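Local coordinates for protein N-acetylneuraminate epimerase (Escherichia coli, PDB 2UVK) that catalyses the interconversion of the alpha and beta anomers of N-acetylneuraminate, speeding their equilibration in the periplasm, at residues E5-K11 / G329-D334; K11-I17 / Y309-W315; L101-P106 / T177-S181. All coordinates share one frame; numbering follows the deposited sequence. Where two conformers were deposited one is given.

Overall arrangement
The chain folds into a six-bladed beta-propeller, and the three contacts sample it from near its centre to its outer rim. Contact 2 is the most central and partly buried. It packs the first strands of the first and last blades together, mostly through methyl groups. Contact 1 touches it and shares Lys11. It ties the segment leading into the first blade to the last blade, at the surface and mainly by polar bonds. Contact 3 lies apart, its centre about 23 Å from that of contact 2 and about 32 Å from that of contact 1. It joins the outer edges of the second and third blades through a buried tryptophan, next to the second subunit.

Contact 1 of 3, residues E5-K11 / G329-D334; sequences ETPVPFK and GKAVTD
Thr6 N and Phe10 N tie the 5-11 backbone to 329-334, the first giving a nearly straight bond (168°) of 2.8 Å to Thr333 O and the second a bond of 3.0 Å to Val332 O. Thr333 crosses Glu5 at about a right angle. Its OG1 donates to Glu5 OE1 at 2.5 Å, on the lone pair that faces away from OE2. OE2 is taken by Ser1 N. The other branch of Thr333, CG2, rests on Pro9 CA at 3.6 Å. In this six-bladed propeller the segment before the first blade thus lies along the last blade, just ahead of strand 335-341. The Asp334 carboxylate forms a salt bridge with Arg307. Ala331 CB touches Pro9 CB at 3.6 Å and Lys11 CG at 3.7 Å. Lys11 CG sits between the backbone N and the carbonyl carbon (chi1 68°), and from there the chain runs fully extended past Ala331. NZ reaches Gly329 O at 2.7 Å, in the carbonyl plane. Cut back to alanine, this position would probably leave Gly329 O without its charged donor and one flank of Ala331 uncovered. Ser28 OG bonds to both Lys11 N and Pro9 O.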
ATOM      1  N   GLU B   5     -38.419  -7.556  -5.275  1.00 23.68           N
ATOM      2  CA  GLU B   5     -37.353  -8.336  -4.639  1.00 23.24           C
ATOM      3  C   GLU B   5     -36.207  -8.525  -5.610  1.00 22.49           C
ATOM      4  O   GLU B   5     -36.418  -8.728  -6.804  1.00 22.76           O
ATOM      5  CB  GLU B   5     -37.871  -9.711  -4.192  1.00 24.11           C
ATOM      6  CG  GLU B   5     -39.026  -9.688  -3.187  1.00 26.23           C
ATOM      7  CD  GLU B   5     -38.720  -8.853  -1.963  1.00 29.51           C
ATOM      8  OE1 GLU B   5     -37.782  -9.216  -1.238  1.00 32.39           O
ATOM      9  OE2 GLU B   5     -39.400  -7.825  -1.720  1.00 32.27           O
ATOM     10  N   THR B   6     -34.972  -8.479  -5.118  1.00 21.38           N
ATOM     11  CA  THR B   6     -33.854  -8.723  -6.011  1.00 20.93           C
ATOM     12  C   THR B   6     -33.961 -10.166  -6.517  1.00 20.86           C
ATOM     13  O   THR B   6     -34.513 -11.020  -5.811  1.00 21.17           O
ATOM     14  CB  THR B   6     -32.504  -8.486  -5.329  1.00 20.11           C
ATOM     15  OG1 THR B   6     -32.442  -9.236  -4.119  1.00 19.00           O
ATOM     16  CG2 THR B   6     -32.340  -6.993  -5.000  1.00 20.96           C
ATOM     17  N   PRO B   7     -33.506 -10.433  -7.755  1.00 21.19           N
ATOM     18  CA  PRO B   7     -33.682 -11.795  -8.295  1.00 21.42           C
ATOM     19  C   PRO B   7     -33.028 -12.944  -7.523  1.00 21.62           C
ATOM     20  O   PRO B   7     -33.456 -14.100  -7.651  1.00 22.57           O
ATOM     21  CB  PRO B   7     -33.118 -11.686  -9.717  1.00 21.73           C
ATOM     22  CG  PRO B   7     -33.283 -10.239 -10.064  1.00 21.68           C
ATOM     23  CD  PRO B   7     -32.957  -9.526  -8.779  1.00 20.83           C
ATOM     24  N   VAL B   8     -31.987 -12.641  -6.758  1.00 21.00           N
ATOM     25  CA  VAL B   8     -31.369 -13.611  -5.840  1.00 20.57           C
ATOM     26  C   VAL B   8     -31.061 -12.867  -4.532  1.00 20.18           C
ATOM     27  O   VAL B   8     -30.996 -11.637  -4.554  1.00 19.23           O
ATOM     28  CB  VAL B   8     -30.085 -14.223  -6.420  1.00 21.07           C
ATOM     29  CG1 VAL B   8     -30.386 -15.029  -7.701  1.00 22.14           C
ATOM     30  CG2 VAL B   8     -29.020 -13.153  -6.663  1.00 22.16           C
ATOM     31  N   PRO B   9     -30.903 -13.590  -3.398  1.00 20.18           N
ATOM     32  CA  PRO B   9     -30.472 -12.963  -2.135  1.00 19.60           C
ATOM     33  C   PRO B   9     -29.167 -12.218  -2.337  1.00 18.47           C
ATOM     34  O   PRO B   9     -28.278 -12.709  -3.010  1.00 18.12           O
ATOM     35  CB  PRO B   9     -30.300 -14.154  -1.186  1.00 19.67           C
ATOM     36  CG  PRO B   9     -31.211 -15.226  -1.767  1.00 21.05           C
ATOM     37  CD  PRO B   9     -31.132 -15.041  -3.231  1.00 20.63           C
ATOM     38  N   PHE B  10     -29.077 -11.007  -1.782  1.00 16.50           N
ATOM     39  CA  PHE B  10     -28.127 -10.010  -2.274  1.00 15.63           C
ATOM     40  C   PHE B  10     -27.385  -9.280  -1.154  1.00 14.43           C
ATOM     41  O   PHE B  10     -27.786  -8.197  -0.710  1.00 14.80           O
ATOM     42  CB  PHE B  10     -28.888  -9.015  -3.174  1.00 14.53           C
ATOM     43  CG  PHE B  10     -28.022  -7.970  -3.796  1.00 14.69           C
ATOM     44  CD1 PHE B  10     -28.334  -6.616  -3.656  1.00 14.25           C
ATOM     45  CD2 PHE B  10     -26.925  -8.310  -4.563  1.00 14.02           C
ATOM     46  CE1 PHE B  10     -27.530  -5.642  -4.207  1.00 14.34           C
ATOM     47  CE2 PHE B  10     -26.136  -7.335  -5.129  1.00 13.78           C
ATOM     48  CZ  PHE B  10     -26.454  -5.979  -4.941  1.00 13.69           C
ATOM     49  N   LYS B  11     -26.274  -9.863  -0.720  1.00 12.93           N
ATOM     50  CA  LYS B  11     -25.424  -9.263   0.305  1.00 12.96           C
ATOM     51  C   LYS B  11     -24.030  -9.037  -0.236  1.00 11.56           C
ATOM     52  O   LYS B  11     -23.591  -9.761  -1.129  1.00 12.03           O
ATOM     53  CB  LYS B  11     -25.350 -10.146   1.561  1.00 13.68           C
ATOM     54  CG  LYS B  11     -24.615 -11.496   1.395  1.00 15.27           C
ATOM     55  CD  LYS B  11     -24.627 -12.267   2.695  1.00 15.20           C
ATOM     56  CE  LYS B  11     -23.929 -13.596   2.521  1.00 17.23           C
ATOM     57  NZ  LYS B  11     -23.855 -14.409   3.791  1.00 19.07           N
ATOM     58  N   GLY B 329     -26.115 -14.316   9.222  1.00 25.12           N
ATOM     59  CA  GLY B 329     -25.466 -14.111   7.935  1.00 24.82           C
ATOM     60  C   GLY B 329     -26.345 -14.330   6.706  1.00 24.04           C
ATOM     61  O   GLY B 329     -25.834 -14.490   5.603  1.00 25.08           O
ATOM     62  N   LYS B 330     -27.661 -14.317   6.894  1.00 22.79           N
ATOM     63  CA  LYS B 330     -28.611 -14.559   5.814  1.00 22.12           C
ATOM     64  C   LYS B 330     -28.802 -13.347   4.881  1.00 19.98           C
ATOM     65  O   LYS B 330     -29.226 -12.280   5.322  1.00 19.54           O
ATOM     66  CB  LYS B 330     -29.957 -14.954   6.397  1.00 23.92           C
ATOM     67  CG  LYS B 330     -31.029 -15.287   5.364  1.00 26.68           C
ATOM     68  CD  LYS B 330     -32.045 -14.157   5.166  1.00 30.55           C
ATOM     69  CE  LYS B 330     -33.273 -14.587   4.347  1.00 31.02           C
ATOM     70  NZ  LYS B 330     -33.162 -14.480   2.853  1.00 33.92           N
ATOM     71  N   ALA B 331     -28.527 -13.538   3.593  1.00 18.44           N
ATOM     72  CA  ALA B 331     -28.737 -12.501   2.588  1.00 18.04           C
ATOM     73  C   ALA B 331     -30.234 -12.307   2.365  1.00 18.33           C
ATOM     74  O   ALA B 331     -31.017 -13.268   2.432  1.00 19.11           O
ATOM     75  CB  ALA B 331     -28.058 -12.883   1.290  1.00 17.44           C
ATOM     76  N   VAL B 332     -30.639 -11.072   2.056  1.00 17.59           N
ATOM     77  CA  VAL B 332     -32.046 -10.770   1.809  1.00 18.59           C
ATOM     78  C   VAL B 332     -32.227 -10.137   0.427  1.00 18.17           C
ATOM     79  O   VAL B 332     -31.267  -9.740  -0.219  1.00 17.67           O
ATOM     80  CB  VAL B 332     -32.641  -9.879   2.919  1.00 19.30           C
ATOM     81  CG1 VAL B 332     -32.542 -10.585   4.287  1.00 20.14           C
ATOM     82  CG2 VAL B 332     -31.961  -8.521   2.961  1.00 20.25           C
ATOM     83  N   THR B 333     -33.485 -10.078  -0.019  1.00 18.38           N
ATOM     84  CA  THR B 333     -33.830  -9.613  -1.363  1.00 18.67           C
ATOM     85  C   THR B 333     -34.641  -8.312  -1.376  1.00 19.44           C
ATOM     86  O   THR B 333     -34.866  -7.737  -2.447  1.00 19.75           O
ATOM     87  CB  THR B 333     -34.699 -10.669  -2.086  1.00 19.03           C
ATOM     88  OG1 THR B 333     -35.886 -10.916  -1.324  1.00 20.10           O
ATOM     89  CG2 THR B 333     -33.936 -11.996  -2.280  1.00 19.29           C
ATOM     90  N   ASP B 334     -35.083  -7.861  -0.209  1.00 19.61           N
ATOM     91  CA  ASP B 334     -36.022  -6.732  -0.135  1.00 20.60           C
ATOM     92  C   ASP B 334     -35.299  -5.391  -0.042  1.00 20.74           C
ATOM     93  O   ASP B 334     -34.089  -5.333   0.204  1.00 20.44           O
ATOM     94  CB  ASP B 334     -36.991  -6.891   1.035  1.00 21.35           C
ATOM     95  CG  ASP B 334     -36.292  -6.928   2.364  1.00 23.82           C
ATOM     96  OD1 ASP B 334     -35.217  -7.561   2.457  1.00 27.88           O
ATOM     97  OD2 ASP B 334     -36.818  -6.359   3.334  1.00 26.72           O
TER

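Contact 2 of 3, residues K11-I17 / Y309-W315; sequences KSGTGAI and YGVSLPW
Val311 and Leu313 point their methyl groups at the backbone of strand 14-17, and this is the tightly packed part of the contact. The two strands run almost parallel (7°), with axes 6.7 Å apart. No hydrogen bond links them: they are layers packed face to face, not partners in one sheet. Val311 CG2 presses on Thr14 C at 3.6 Å, while CG1 lies near Gly15, which has no side chain to interpose. Further along, Leu313 CD2 meets Ala16 CA at 3.7 Å, and CD1 lies beside the Ala16 carbonyl. Ile17 answers from the other strand. Its CG1 branch stands opposite the backbone N (chi1 -174°), which carries CD1 to Pro314 O, 3.7 Å away, and obliquely up to the Trp315 ring. The CG2 branch slides past the Pro314 ring, 4.0 Å from CD. Val22 of the next strand also touches both Ile17 and Leu313.

The other end is looser and wetter. At the Ser12 and Tyr309 end, Ser12 N makes the one direct hydrogen bond of the contact, a straight one (172°) of 2.9 Å to Tyr309 O. Next to it a water lies within bonding distance of both Gly13 O and Gly310 O. In the conformer given, the Tyr309 ring turns away from 11-17. Its side chain then comes within about 5 Å of that of Glu209, the predicted proton acceptor, so this end probably borders the active site.

Phe10 packs on Val311 from the preceding loop. The first and last blades are each built from one continuous run of chain, so the ring closes here without a shared strand. Their innermost strands pack against each other, as neighbouring blades do round the axis of a beta-propeller.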
ATOM      1  N   LYS B  11     -26.274  -9.863  -0.720  1.00 12.93           N
ATOM      2  CA  LYS B  11     -25.424  -9.263   0.305  1.00 12.96           C
ATOM      3  C   LYS B  11     -24.030  -9.037  -0.236  1.00 11.56           C
ATOM      4  O   LYS B  11     -23.591  -9.761  -1.129  1.00 12.03           O
ATOM      5  CB  LYS B  11     -25.350 -10.146   1.561  1.00 13.68           C
ATOM      6  CG  LYS B  11     -24.615 -11.496   1.395  1.00 15.27           C
ATOM      7  CD  LYS B  11     -24.627 -12.267   2.695  1.00 15.20           C
ATOM      8  CE  LYS B  11     -23.929 -13.596   2.521  1.00 17.23           C
ATOM      9  NZ  LYS B  11     -23.855 -14.409   3.791  1.00 19.07           N
ATOM     10  N   SER B  12     -23.335  -8.033   0.299  0.50 10.87           N
ATOM     11  CA  SER B  12     -21.953  -7.750  -0.050  0.50 10.55           C
ATOM     12  C   SER B  12     -21.752  -7.294  -1.489  0.50  9.65           C
ATOM     13  O   SER B  12     -20.615  -7.259  -1.985  0.50  9.18           O
ATOM     14  CB  SER B  12     -21.059  -8.967   0.242  0.50 10.85           C
ATOM     15  OG  SER B  12     -21.409  -9.562   1.480  0.50 15.15           O
ATOM     16  N   GLY B  13     -22.850  -6.871  -2.131  1.00  9.50           N
ATOM     17  CA  GLY B  13     -22.814  -6.432  -3.519  1.00  9.83           C
ATOM     18  C   GLY B  13     -22.547  -4.950  -3.637  1.00 10.37           C
ATOM     19  O   GLY B  13     -22.203  -4.292  -2.647  1.00 11.17           O
ATOM     20  N   THR B  14     -22.792  -4.418  -4.827  1.00  9.59           N
ATOM     21  CA  THR B  14     -22.574  -3.003  -5.077  1.00 10.54           C
ATOM     22  C   THR B  14     -23.644  -2.515  -6.050  1.00 10.98           C
ATOM     23  O   THR B  14     -24.385  -3.295  -6.597  1.00 11.52           O
ATOM     24  CB  THR B  14     -21.156  -2.743  -5.613  1.00 10.63           C
ATOM     25  OG1 THR B  14     -20.912  -1.331  -5.734  1.00 13.34           O
ATOM     26  CG2 THR B  14     -20.903  -3.443  -6.939  1.00 12.45           C
ATOM     27  N   GLY B  15     -23.748  -1.209  -6.215  1.00 12.40           N
ATOM     28  CA  GLY B  15     -24.737  -0.646  -7.134  1.00 13.15           C
ATOM     29  C   GLY B  15     -24.552   0.839  -7.243  1.00 13.91           C
ATOM     30  O   GLY B  15     -23.755   1.436  -6.537  1.00 13.81           O
ATOM     31  N   ALA B  16     -25.321   1.412  -8.155  1.00 14.20           N
ATOM     32  CA  ALA B  16     -25.195   2.810  -8.518  1.00 14.81           C
ATOM     33  C   ALA B  16     -26.541   3.227  -9.097  1.00 16.04           C
ATOM     34  O   ALA B  16     -27.328   2.407  -9.537  1.00 15.35           O
ATOM     35  CB  ALA B  16     -24.088   2.974  -9.541  1.00 15.55           C
ATOM     36  N   ILE B  17     -26.798   4.532  -9.072  1.00 16.75           N
ATOM     37  CA  ILE B  17     -28.002   5.082  -9.671  1.00 18.73           C
ATOM     38  C   ILE B  17     -27.593   6.138 -10.684  1.00 18.84           C
ATOM     39  O   ILE B  17     -26.689   6.939 -10.429  1.00 18.65           O
ATOM     40  CB  ILE B  17     -28.960   5.630  -8.599  1.00 19.38           C
ATOM     41  CG1 ILE B  17     -30.275   6.071  -9.248  1.00 20.61           C
ATOM     42  CG2 ILE B  17     -28.307   6.727  -7.811  1.00 20.30           C
ATOM     43  CD1 ILE B  17     -31.453   5.968  -8.346  1.00 22.79           C
ATOM     44  N   TYR B 309     -24.335  -4.642   5.125  0.50 11.59           N
ATOM     45  CA  TYR B 309     -23.729  -5.111   3.876  0.50 11.71           C
ATOM     46  C   TYR B 309     -24.723  -5.314   2.751  0.50 11.94           C
ATOM     47  O   TYR B 309     -24.886  -6.407   2.192  0.50 11.27           O
ATOM     48  CB  TYR B 309     -22.904  -6.372   4.120  0.50 12.22           C
ATOM     49  CG  TYR B 309     -21.790  -6.133   5.109  0.50 13.12           C
ATOM     50  CD1 TYR B 309     -20.666  -5.399   4.750  0.50 13.00           C
ATOM     51  CD2 TYR B 309     -21.877  -6.607   6.415  0.50 12.21           C
ATOM     52  CE1 TYR B 309     -19.649  -5.161   5.667  0.50 13.69           C
ATOM     53  CE2 TYR B 309     -20.859  -6.386   7.332  0.50 13.92           C
ATOM     54  CZ  TYR B 309     -19.748  -5.664   6.951  0.50 13.44           C
ATOM     55  OH  TYR B 309     -18.717  -5.423   7.842  0.50 15.27           O
ATOM     56  N   GLY B 310     -25.412  -4.225   2.454  1.00 12.20           N
ATOM     57  CA  GLY B 310     -26.235  -4.094   1.249  1.00 12.20           C
ATOM     58  C   GLY B 310     -25.803  -2.885   0.435  1.00 12.59           C
ATOM     59  O   GLY B 310     -24.669  -2.440   0.509  1.00 13.80           O
ATOM     60  N   VAL B 311     -26.727  -2.421  -0.399  1.00 12.00           N
ATOM     61  CA  VAL B 311     -26.508  -1.255  -1.253  1.00 12.66           C
ATOM     62  C   VAL B 311     -27.337  -0.039  -0.782  1.00 12.85           C
ATOM     63  O   VAL B 311     -28.476  -0.197  -0.416  1.00 12.95           O
ATOM     64  CB  VAL B 311     -26.821  -1.589  -2.725  1.00 12.80           C
ATOM     65  CG1 VAL B 311     -26.859  -0.318  -3.595  1.00 14.10           C
ATOM     66  CG2 VAL B 311     -25.816  -2.625  -3.243  1.00 14.96           C
ATOM     67  N   SER B 312     -26.678   1.106  -0.691  1.00 13.68           N
ATOM     68  CA  SER B 312     -27.315   2.382  -0.327  1.00 15.22           C
ATOM     69  C   SER B 312     -27.293   3.282  -1.553  1.00 15.95           C
ATOM     70  O   SER B 312     -26.232   3.473  -2.131  1.00 15.13           O
ATOM     71  CB  SER B 312     -26.496   3.092   0.758  1.00 15.81           C
ATOM     72  OG  SER B 312     -26.578   2.497   2.017  1.00 16.50           O
ATOM     73  N   LEU B 313     -28.442   3.867  -1.908  1.00 16.56           N
ATOM     74  CA  LEU B 313     -28.506   4.779  -3.064  1.00 17.47           C
ATOM     75  C   LEU B 313     -29.392   5.977  -2.723  1.00 19.13           C
ATOM     76  O   LEU B 313     -30.351   5.804  -2.000  1.00 18.71           O
ATOM     77  CB  LEU B 313     -29.087   4.073  -4.275  1.00 18.16           C
ATOM     78  CG  LEU B 313     -28.247   2.936  -4.861  1.00 18.17           C
ATOM     79  CD1 LEU B 313     -28.999   2.232  -5.975  1.00 19.67           C
ATOM     80  CD2 LEU B 313     -26.900   3.489  -5.355  1.00 20.56           C
ATOM     81  N   PRO B 314     -29.048   7.174  -3.240  1.00 20.80           N
ATOM     82  CA  PRO B 314     -29.977   8.310  -3.121  1.00 22.02           C
ATOM     83  C   PRO B 314     -31.128   8.173  -4.103  1.00 23.68           C
ATOM     84  O   PRO B 314     -30.894   7.930  -5.274  1.00 23.23           O
ATOM     85  CB  PRO B 314     -29.099   9.518  -3.497  1.00 22.30           C
ATOM     86  CG  PRO B 314     -28.089   8.990  -4.417  1.00 22.10           C
ATOM     87  CD  PRO B 314     -27.804   7.567  -3.922  1.00 20.83           C
ATOM     88  N   TRP B 315     -32.361   8.315  -3.633  1.00 25.46           N
ATOM     89  CA  TRP B 315     -33.507   8.253  -4.520  1.00 27.88           C
ATOM     90  C   TRP B 315     -34.661   9.070  -3.955  1.00 28.51           C
ATOM     91  O   TRP B 315     -35.068   8.866  -2.819  1.00 28.78           O
ATOM     92  CB  TRP B 315     -33.927   6.798  -4.736  1.00 29.30           C
ATOM     93  CG  TRP B 315     -35.021   6.640  -5.731  1.00 30.58           C
ATOM     94  CD1 TRP B 315     -35.086   7.206  -6.960  1.00 31.60           C
ATOM     95  CD2 TRP B 315     -36.216   5.876  -5.576  1.00 31.39           C
ATOM     96  NE1 TRP B 315     -36.243   6.843  -7.591  1.00 31.69           N
ATOM     97  CE2 TRP B 315     -36.959   6.025  -6.762  1.00 31.87           C
ATOM     98  CE3 TRP B 315     -36.731   5.074  -4.554  1.00 32.06           C
ATOM     99  CZ2 TRP B 315     -38.193   5.406  -6.958  1.00 31.55           C
ATOM    100  CZ3 TRP B 315     -37.964   4.452  -4.751  1.00 31.61           C
ATOM    101  CH2 TRP B 315     -38.679   4.628  -5.948  1.00 31.59           C
TER
HETATM  102  O   HOH W   1     -22.557  -4.375   0.210  1.00 16.28           O

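Contact 3 of 3, residues L101-P106 / T177-S181; sequences LMSHAP and TQQWS
Ala105 sits over one face of the Trp180 indole, and this CH-pi contact joins two neighbouring blades of the Kelch propeller at their outer edges. Segment 101-106 leaves the outermost strand of the second blade, and Trp180 belongs to the outermost strand of the third. Ala105 CA stands 3.7 Å from the centre of the five-membered ring, only 6° off its normal. Ala105 CB covers the same face further along, 3.7 Å from Trp180 CE2. Pro106 comes obliquely, with CD 3.8 Å from Trp180 CB. Phe173 also meets the indole, its plane inclined to it.

Ser103 approaches the indole at its edge, near the ring plane. With chi1 at -177°, OG points away from the serine's own N and comes to lie between Trp180 NE1 and Gln178 O. The bond from NE1 is bent (126°) and weak. The hydroxyl's own proton goes to Gln178 O at 2.7 Å, a bond that is probably the firmer of the two. One buried hydroxyl thus both accepts from the ring and donates to the carbonyl of Gln178, two residues before that tryptophan.

Gln178 is extended and crosses Leu101 at about a right angle. Its amide lies against the leucine, with NE2 3.8 Å from Leu101 CD2. Gln179 N bonds to Thr177 OG1, an ST turn just ahead of Trp180. The second subunit borders this edge: Asn128 of that subunit donates to Pro106 O, and Lys159 of that subunit bonds Gln179 OE1. Waters bridge the two segments beside Met102, a selenomethionine. One molecule links Met102 O to Gln179 NE2. Another accepts from Met102 N at 2.9 Å and donates to Gln178 OE1 at 2.6 Å.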
ATOM      1  N   LEU B 101     -10.402  -2.010 -17.570  1.00 14.57           N
ATOM      2  CA  LEU B 101      -9.542  -0.896 -17.934  1.00 14.53           C
ATOM      3  C   LEU B 101      -8.093  -1.262 -17.630  1.00 15.22           C
ATOM      4  O   LEU B 101      -7.812  -2.036 -16.683  1.00 15.09           O
ATOM      5  CB  LEU B 101      -9.951   0.394 -17.204  1.00 14.51           C
ATOM      6  CG  LEU B 101     -11.408   0.837 -17.368  1.00 14.18           C
ATOM      7  CD1 LEU B 101     -11.645   2.157 -16.646  1.00 15.93           C
ATOM      8  CD2 LEU B 101     -11.796   0.953 -18.849  1.00 17.04           C
HETATM    9  N   MSE B 102      -7.176  -0.740 -18.438  1.00 15.89           N
HETATM   10  CA  MSE B 102      -5.757  -0.854 -18.116  1.00 17.03           C
HETATM   11  C   MSE B 102      -5.492   0.265 -17.141  1.00 14.63           C
HETATM   12  O   MSE B 102      -5.262   1.404 -17.528  1.00 14.56           O
HETATM   13  CB  MSE B 102      -4.902  -0.735 -19.378  1.00 17.51           C
HETATM   14  CG  MSE B 102      -3.413  -0.908 -19.086  1.00 19.05           C
HETATM   15 SE   MSE B 102      -2.377  -1.069 -20.721  1.00 25.05          SE
HETATM   16  CE  MSE B 102      -2.571  -2.993 -21.070  1.00 25.67           C
ATOM     17  N   SER B 103      -5.574  -0.063 -15.850  1.00 13.63           N
ATOM     18  CA  SER B 103      -5.552   0.924 -14.796  1.00 13.04           C
ATOM     19  C   SER B 103      -5.151   0.217 -13.511  1.00 12.82           C
ATOM     20  O   SER B 103      -5.756  -0.788 -13.173  1.00 13.88           O
ATOM     21  CB  SER B 103      -6.949   1.489 -14.637  1.00 13.09           C
ATOM     22  OG  SER B 103      -7.001   2.504 -13.675  1.00 12.88           O
ATOM     23  N   HIS B 104      -4.183   0.768 -12.795  1.00 12.64           N
ATOM     24  CA  HIS B 104      -3.633   0.092 -11.605  1.00 12.57           C
ATOM     25  C   HIS B 104      -3.728   0.973 -10.371  1.00 11.56           C
ATOM     26  O   HIS B 104      -2.915   1.885 -10.194  1.00 12.39           O
ATOM     27  CB  HIS B 104      -2.180  -0.267 -11.889  1.00 13.31           C
ATOM     28  CG  HIS B 104      -2.049  -1.288 -12.974  1.00 13.78           C
ATOM     29  ND1 HIS B 104      -1.712  -0.984 -14.278  1.00 16.46           N
ATOM     30  CD2 HIS B 104      -2.275  -2.621 -12.938  1.00 12.47           C
ATOM     31  CE1 HIS B 104      -1.713  -2.101 -14.986  1.00 14.02           C
ATOM     32  NE2 HIS B 104      -2.082  -3.098 -14.209  1.00 16.96           N
ATOM     33  N   ALA B 105      -4.712   0.707  -9.520  1.00 10.33           N
ATOM     34  CA  ALA B 105      -4.829   1.459  -8.279  1.00  9.78           C
ATOM     35  C   ALA B 105      -3.630   1.146  -7.380  1.00 10.59           C
ATOM     36  O   ALA B 105      -3.196  -0.005  -7.290  1.00 10.42           O
ATOM     37  CB  ALA B 105      -6.131   1.109  -7.589  1.00  9.50           C
ATOM     38  N   PRO B 106      -3.085   2.169  -6.719  1.00 10.88           N
ATOM     39  CA  PRO B 106      -1.920   1.960  -5.877  1.00 10.65           C
ATOM     40  C   PRO B 106      -2.145   1.094  -4.651  1.00 10.92           C
ATOM     41  O   PRO B 106      -1.162   0.607  -4.062  1.00 12.99           O
ATOM     42  CB  PRO B 106      -1.509   3.383  -5.485  1.00 11.87           C
ATOM     43  CG  PRO B 106      -2.734   4.159  -5.632  1.00 12.68           C
ATOM     44  CD  PRO B 106      -3.406   3.610  -6.825  1.00 10.89           C
ATOM     45  N   THR B 177      -8.721   9.690 -18.348  1.00 17.52           N
ATOM     46  CA  THR B 177      -7.332   9.233 -18.486  1.00 16.69           C
ATOM     47  C   THR B 177      -7.167   7.777 -18.010  1.00 16.12           C
ATOM     48  O   THR B 177      -6.209   7.092 -18.385  1.00 16.65           O
ATOM     49  CB  THR B 177      -6.390  10.121 -17.651  1.00 16.45           C
ATOM     50  OG1 THR B 177      -6.639   9.906 -16.264  1.00 17.81           O
ATOM     51  CG2 THR B 177      -6.629  11.608 -17.944  1.00 16.32           C
ATOM     52  N   GLN B 178      -8.119   7.334 -17.202  1.00 15.41           N
ATOM     53  CA  GLN B 178      -8.093   6.031 -16.487  1.00 15.86           C
ATOM     54  C   GLN B 178      -6.940   5.881 -15.500  1.00 14.99           C
ATOM     55  O   GLN B 178      -6.597   4.747 -15.114  1.00 15.08           O
ATOM     56  CB  GLN B 178      -8.123   4.843 -17.449  1.00 16.33           C
ATOM     57  CG  GLN B 178      -9.210   5.028 -18.492  1.00 16.97           C
ATOM     58  CD  GLN B 178      -9.306   3.920 -19.519  1.00 18.67           C
ATOM     59  OE1 GLN B 178      -8.539   2.977 -19.512  1.00 19.53           O
ATOM     60  NE2 GLN B 178     -10.276   4.055 -20.446  1.00 22.27           N
ATOM     61  N   GLN B 179      -6.377   7.017 -15.086  1.00 13.96           N
ATOM     62  CA  GLN B 179      -5.238   7.051 -14.190  1.00 13.70           C
ATOM     63  C   GLN B 179      -5.662   7.403 -12.785  1.00 13.22           C
ATOM     64  O   GLN B 179      -6.691   8.061 -12.563  1.00 12.62           O
ATOM     65  CB  GLN B 179      -4.203   8.075 -14.655  1.00 13.76           C
ATOM     66  CG  GLN B 179      -3.709   7.885 -16.060  1.00 13.81           C
ATOM     67  CD  GLN B 179      -3.151   6.507 -16.291  1.00 12.82           C
ATOM     68  OE1 GLN B 179      -2.123   6.139 -15.711  1.00 15.30           O
ATOM     69  NE2 GLN B 179      -3.832   5.713 -17.119  1.00 16.68           N
ATOM     70  N   TRP B 180      -4.813   6.973 -11.837  1.00 12.21           N
ATOM     71  CA  TRP B 180      -5.001   7.187 -10.393  1.00 11.30           C
ATOM     72  C   TRP B 180      -4.065   8.251  -9.872  1.00 11.92           C
ATOM     73  O   TRP B 180      -2.889   8.254 -10.197  1.00 12.91           O
ATOM     74  CB  TRP B 180      -4.729   5.883  -9.623  1.00 10.78           C
ATOM     75  CG  TRP B 180      -5.770   4.877  -9.888  1.00  9.78           C
ATOM     76  CD1 TRP B 180      -5.796   3.953 -10.895  1.00  9.92           C
ATOM     77  CD2 TRP B 180      -6.964   4.680  -9.134  1.00  9.27           C
ATOM     78  NE1 TRP B 180      -6.941   3.220 -10.826  1.00  9.84           N
ATOM     79  CE2 TRP B 180      -7.700   3.658  -9.774  1.00  9.42           C
ATOM     80  CE3 TRP B 180      -7.538   5.339  -8.036  1.00 10.37           C
ATOM     81  CZ2 TRP B 180      -8.940   3.213  -9.292  1.00  9.14           C
ATOM     82  CZ3 TRP B 180      -8.760   4.896  -7.550  1.00 10.32           C
ATOM     83  CH2 TRP B 180      -9.462   3.848  -8.186  1.00 10.17           C
ATOM     84  N   SER B 181      -4.599   9.144  -9.050  1.00 11.92           N
ATOM     85  CA  SER B 181      -3.814  10.226  -8.466  1.00 13.25           C
ATOM     86  C   SER B 181      -3.931  10.263  -6.951  1.00 13.32           C
ATOM     87  O   SER B 181      -4.942   9.863  -6.379  1.00 13.58           O
ATOM     88  CB  SER B 181      -4.286  11.581  -9.031  1.00 13.74           C
ATOM     89  OG  SER B 181      -4.054  11.661 -10.424  1.00 17.33           O
TER
HETATM   90  O   HOH W   2      -2.995   2.799 -16.859  1.00 13.94           O
HETATM   91  O   HOH W   3      -8.009   0.761 -20.784  1.00 18.40           O
HETATM   92  O   HOH W   4      -5.421   3.234 -19.693  1.00 24.29           O